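Local coordinates for protein putative isochorismatase hydrolase (Oleispira antarctica, PDB 3LQY) that is probably a hydrolase of the isochorismatase family, although its own substrate is not established, at residues A9-D14 against K114-V119; P53-R58 against G87-L92. All coordinates share one frame; numbering follows the deposited sequence.

Contact 1: A9-D14 against K114-V119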
# COMPACT_ATOMS: atom_id res chain seq x y z
N ALA A 9 6.01 -2.23 11.04
CA ALA A 9 6.45 -2.55 9.70
C ALA A 9 5.87 -1.53 8.74
O ALA A 9 4.70 -1.13 8.86
CB ALA A 9 5.95 -3.94 9.33
N LEU A 10 6.66 -1.09 7.77
CA LEU A 10 6.11 -0.32 6.64
C LEU A 10 5.64 -1.32 5.60
O LEU A 10 6.37 -2.24 5.22
CB LEU A 10 7.14 0.66 6.09
CG LEU A 10 6.88 1.42 4.78
CD1 LEU A 10 5.86 2.58 5.02
CD2 LEU A 10 8.25 1.89 4.24
N LEU A 11 4.38 -1.17 5.20
CA LEU A 11 3.70 -2.11 4.32
C LEU A 11 3.31 -1.37 3.07
O LEU A 11 2.43 -0.49 3.08
CB LEU A 11 2.47 -2.69 5.00
CG LEU A 11 1.73 -3.86 4.34
CD1 LEU A 11 2.65 -5.02 4.10
CD2 LEU A 11 0.58 -4.29 5.23
N LEU A 12 3.95 -1.74 1.98
CA LEU A 12 3.73 -1.04 0.75
C LEU A 12 2.86 -1.92 -0.13
O LEU A 12 3.27 -3.01 -0.55
CB LEU A 12 5.08 -0.75 0.07
CG LEU A 12 6.12 -0.02 0.96
CD1 LEU A 12 7.02 -0.97 1.79
CD2 LEU A 12 6.99 0.93 0.13
N ILE A 13 1.68 -1.43 -0.45
CA ILE A 13 0.68 -2.19 -1.20
C ILE A 13 0.68 -1.80 -2.66
O ILE A 13 0.23 -0.73 -3.02
CB ILE A 13 -0.76 -1.94 -0.64
CG1 ILE A 13 -0.83 -2.29 0.86
CG2 ILE A 13 -1.77 -2.79 -1.43
CD1 ILE A 13 -0.58 -3.76 1.18
N ASP A 14 1.24 -2.68 -3.51
CA ASP A 14 1.05 -2.64 -4.93
C ASP A 14 1.47 -1.34 -5.59
O ASP A 14 0.74 -0.81 -6.42
CB ASP A 14 -0.39 -2.96 -5.36
CG ASP A 14 -0.88 -4.33 -4.93
OD1 ASP A 14 -0.11 -5.11 -4.37
OD2 ASP A 14 -2.12 -4.60 -5.11
N LYS A 114 3.61 -5.73 15.32
CA LYS A 114 2.45 -5.31 16.12
C LYS A 114 1.65 -4.20 15.47
O LYS A 114 0.45 -4.08 15.71
CB LYS A 114 2.90 -4.76 17.48
CG LYS A 114 3.53 -5.74 18.42
CD LYS A 114 2.71 -6.99 18.67
CE LYS A 114 3.50 -7.95 19.52
NZ LYS A 114 2.80 -9.24 19.71
N LYS A 115 2.35 -3.35 14.73
CA LYS A 115 1.75 -2.17 14.15
C LYS A 115 2.16 -2.10 12.69
O LYS A 115 3.10 -2.79 12.28
CB LYS A 115 2.25 -0.92 14.87
CG LYS A 115 2.10 -0.96 16.39
CD LYS A 115 2.93 0.13 17.05
CE LYS A 115 2.44 1.56 16.69
NZ LYS A 115 3.20 2.62 17.49
N LEU A 116 1.45 -1.28 11.92
CA LEU A 116 1.68 -1.14 10.48
C LEU A 116 1.58 0.32 10.06
O LEU A 116 0.75 1.08 10.57
CB LEU A 116 0.65 -1.94 9.68
CG LEU A 116 0.56 -3.44 9.93
CD1 LEU A 116 -0.61 -4.05 9.16
CD2 LEU A 116 1.84 -4.14 9.62
N VAL A 117 2.43 0.71 9.11
CA VAL A 117 2.30 2.00 8.42
C VAL A 117 2.04 1.64 6.97
O VAL A 117 2.84 0.93 6.36
CB VAL A 117 3.56 2.87 8.54
CG1 VAL A 117 3.46 4.09 7.60
CG2 VAL A 117 3.74 3.33 9.97
N ILE A 118 0.89 2.08 6.45
CA ILE A 118 0.35 1.58 5.16
C ILE A 118 0.44 2.63 4.09
O ILE A 118 0.06 3.79 4.31
CB ILE A 118 -1.10 1.11 5.36
CG1 ILE A 118 -1.09 -0.18 6.20
CG2 ILE A 118 -1.82 0.90 4.04
CD1 ILE A 118 -2.41 -0.43 6.99
N VAL A 119 0.99 2.24 2.94
CA VAL A 119 1.09 3.12 1.79
C VAL A 119 0.77 2.28 0.55
O VAL A 119 0.76 1.05 0.60
CB VAL A 119 2.49 3.79 1.70
CG1 VAL A 119 2.87 4.46 3.06
CG2 VAL A 119 3.57 2.80 1.21
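L10 and V117 are bridge partners on neighbouring parallel strands, and the leucine shows how one side chain can serve two partners on the adjoining strand. Its CB leaves on the sheet face that also carries L12, V117 and V119. CG stands anti to the backbone N (chi1 171°), which brings the branch toward the paired strand. From there CD1 meets CG1 of V117 at 3.8 Å, the two side chains crossing obliquely, and also reaches CG1 of V119 at 4.0 Å. The same CD1 lies 3.7 Å from V117 O, a packing contact and not a bond. Next along, L12 and V119 run side by side, with L12 CG 3.8 Å from V119 CG2. On the other face CD2 of L11 lies 4.1 Å from CD1 of L116, while A9 CB touches the second methyl of L116. Five backbone hydrogen bonds stitch the pair, from the long A9 N to K115 O (3.2 Å) to the shorter I13 N to V119 O (2.8 Å). The former donor stands 39° out of the carbonyl plane. The axes of the short strands 9-13 and 115-119 lie 32° apart, the usual twist of a beta sheet. L10 and L12 pack on helix 33-49 through L43, F47 and L44, and strand 54-59 continues the sheet beyond 9-13, as strand 140-149 does beyond strand 115-121, where V119 touches A144 and A147.

Contact 2: P53-R58 against G87-L92; sequences PVVHVR and GEAVVL
A His-carboxylate hydrogen bond joins the strand residue H56 to the loop residue E88, which leads into strand 90-93. NE2 of H56 donates to OE1 of E88 at 2.7 Å, nearly straight, the oxygen lying in the plane of the imidazole ring. The carboxylate is met from above its own plane, and the two planes are turned 31° apart. E88 gets there with CG anti to its carbonyl carbon (chi1 -52°) and the chain extended beyond, which lays it alongside V54, whose CB is 3.9 Å from OE2. Q85 N also bonds OE1, and OE2 forms a salt bridge with R48. An alanine here would probably leave H56 NE2 without its acceptor and R48 without its counter-charge. A water bridges the two segments, donating to V54 O (2.9 Å) and accepting from A89 N (2.8 Å). Direct backbone bonds then follow, H56 N to A89 O, V91 N to H56 O (2.7 Å) and R58 N to V91 O. On the H56 side of the sheet V90 CG2 packs against H56 CB, and L92 CD1 lies over one face of the R58 guanidinium, whose NH1 is held by A76 O and E60. On the other face V91 CG2 packs against V55 CG1 (4.2 Å). Strand 90-93 is outermost at this margin of the parallel sheet, on which helix 33-49 packs, as in the isochorismatase family's alpha/beta fold.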
# COMPACT_ATOMS: atom_id res chain seq x y z
N PRO A 53 11.38 -2.97 10.12
CA PRO A 53 10.81 -3.88 9.14
C PRO A 53 10.11 -3.18 7.95
O PRO A 53 9.37 -2.20 8.15
CB PRO A 53 9.79 -4.68 9.97
CG PRO A 53 10.28 -4.59 11.33
CD PRO A 53 10.83 -3.22 11.46
N VAL A 54 10.37 -3.69 6.75
CA VAL A 54 9.71 -3.24 5.53
C VAL A 54 9.15 -4.47 4.80
O VAL A 54 9.91 -5.42 4.52
CB VAL A 54 10.68 -2.51 4.60
CG1 VAL A 54 9.98 -2.09 3.32
CG2 VAL A 54 11.23 -1.29 5.30
N VAL A 55 7.83 -4.47 4.55
CA VAL A 55 7.19 -5.54 3.79
C VAL A 55 6.45 -4.99 2.58
O VAL A 55 5.73 -3.98 2.67
CB VAL A 55 6.22 -6.36 4.62
CG1 VAL A 55 5.65 -7.52 3.80
CG2 VAL A 55 6.85 -6.89 5.88
N HIS A 56 6.62 -5.68 1.45
CA HIS A 56 5.98 -5.31 0.20
C HIS A 56 4.88 -6.28 -0.19
O HIS A 56 4.97 -7.51 0.04
CB HIS A 56 7.02 -5.29 -0.96
CG HIS A 56 8.22 -4.45 -0.67
ND1 HIS A 56 8.34 -3.15 -1.10
CD2 HIS A 56 9.37 -4.74 -0.00
CE1 HIS A 56 9.53 -2.68 -0.73
NE2 HIS A 56 10.16 -3.62 -0.04
N VAL A 57 3.88 -5.75 -0.87
CA VAL A 57 2.80 -6.57 -1.38
C VAL A 57 2.68 -6.23 -2.85
O VAL A 57 2.83 -5.10 -3.21
CB VAL A 57 1.50 -6.27 -0.65
CG1 VAL A 57 0.35 -6.95 -1.36
CG2 VAL A 57 1.60 -6.73 0.84
N ARG A 58 2.46 -7.25 -3.68
CA ARG A 58 2.39 -7.11 -5.10
C ARG A 58 1.26 -7.98 -5.62
O ARG A 58 1.08 -9.10 -5.17
CB ARG A 58 3.75 -7.59 -5.67
CG ARG A 58 4.10 -7.09 -6.99
CD ARG A 58 5.54 -7.45 -7.42
NE ARG A 58 5.77 -8.89 -7.64
CZ ARG A 58 5.36 -9.59 -8.70
NH1 ARG A 58 4.72 -8.99 -9.70
NH2 ARG A 58 5.64 -10.90 -8.79
N GLY A 87 16.20 -9.01 1.87
CA GLY A 87 15.80 -9.07 3.27
C GLY A 87 14.34 -8.69 3.44
O GLY A 87 13.68 -9.20 4.35
N GLU A 88 13.84 -7.81 2.56
CA GLU A 88 12.49 -7.28 2.65
C GLU A 88 11.57 -8.22 1.88
O GLU A 88 11.74 -8.40 0.68
CB GLU A 88 12.43 -5.88 2.05
CG GLU A 88 13.47 -4.92 2.61
CD GLU A 88 13.35 -3.51 1.98
OE1 GLU A 88 12.71 -3.40 0.91
OE2 GLU A 88 13.95 -2.54 2.53
N ALA A 89 10.64 -8.85 2.58
CA ALA A 89 9.74 -9.83 1.99
C ALA A 89 8.83 -9.15 0.99
O ALA A 89 8.41 -8.00 1.17
CB ALA A 89 8.88 -10.51 3.09
N VAL A 90 8.49 -9.88 -0.07
CA VAL A 90 7.50 -9.44 -1.03
C VAL A 90 6.39 -10.47 -1.10
O VAL A 90 6.63 -11.63 -1.43
CB VAL A 90 8.15 -9.28 -2.43
CG1 VAL A 90 7.10 -9.00 -3.48
CG2 VAL A 90 9.18 -8.17 -2.37
N VAL A 91 5.17 -10.08 -0.74
CA VAL A 91 4.06 -10.99 -0.79
C VAL A 91 3.26 -10.82 -2.06
O VAL A 91 2.71 -9.75 -2.32
CB VAL A 91 3.06 -10.71 0.38
CG1 VAL A 91 1.94 -11.75 0.36
CG2 VAL A 91 3.80 -10.72 1.72
N LEU A 92 3.05 -11.93 -2.76
CA LEU A 92 2.32 -11.95 -4.02
C LEU A 92 0.86 -12.29 -3.71
O LEU A 92 0.59 -13.29 -3.02
CB LEU A 92 2.93 -13.00 -4.98
CG LEU A 92 2.22 -13.23 -6.33
CD1 LEU A 92 2.00 -11.91 -7.09
CD2 LEU A 92 3.00 -14.19 -7.21
O HOH W 1 10.36 -8.21 5.28

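In the fold
From the N terminus the chain first lays down strand 8-13, passes through helix 33-49 and returns as strand 54-59, its neighbour in the sheet. A long connection with little regular structure then leads to strand 90-93, where contact 2 closes a loop of 28 residues. The chain goes on through helix 104-110 to strand 115-121, and contact 1 closes the larger loop of 99 residues, within which contact 2 is wholly nested. Strands 8-13 and 54-59 join the two contacts directly: L10 O and L12 O probably accept hydrogen bonds from V55 N and V57 N. With those bonds, the contacts order four strands as 90-93, 54-59, 8-13, 115-121.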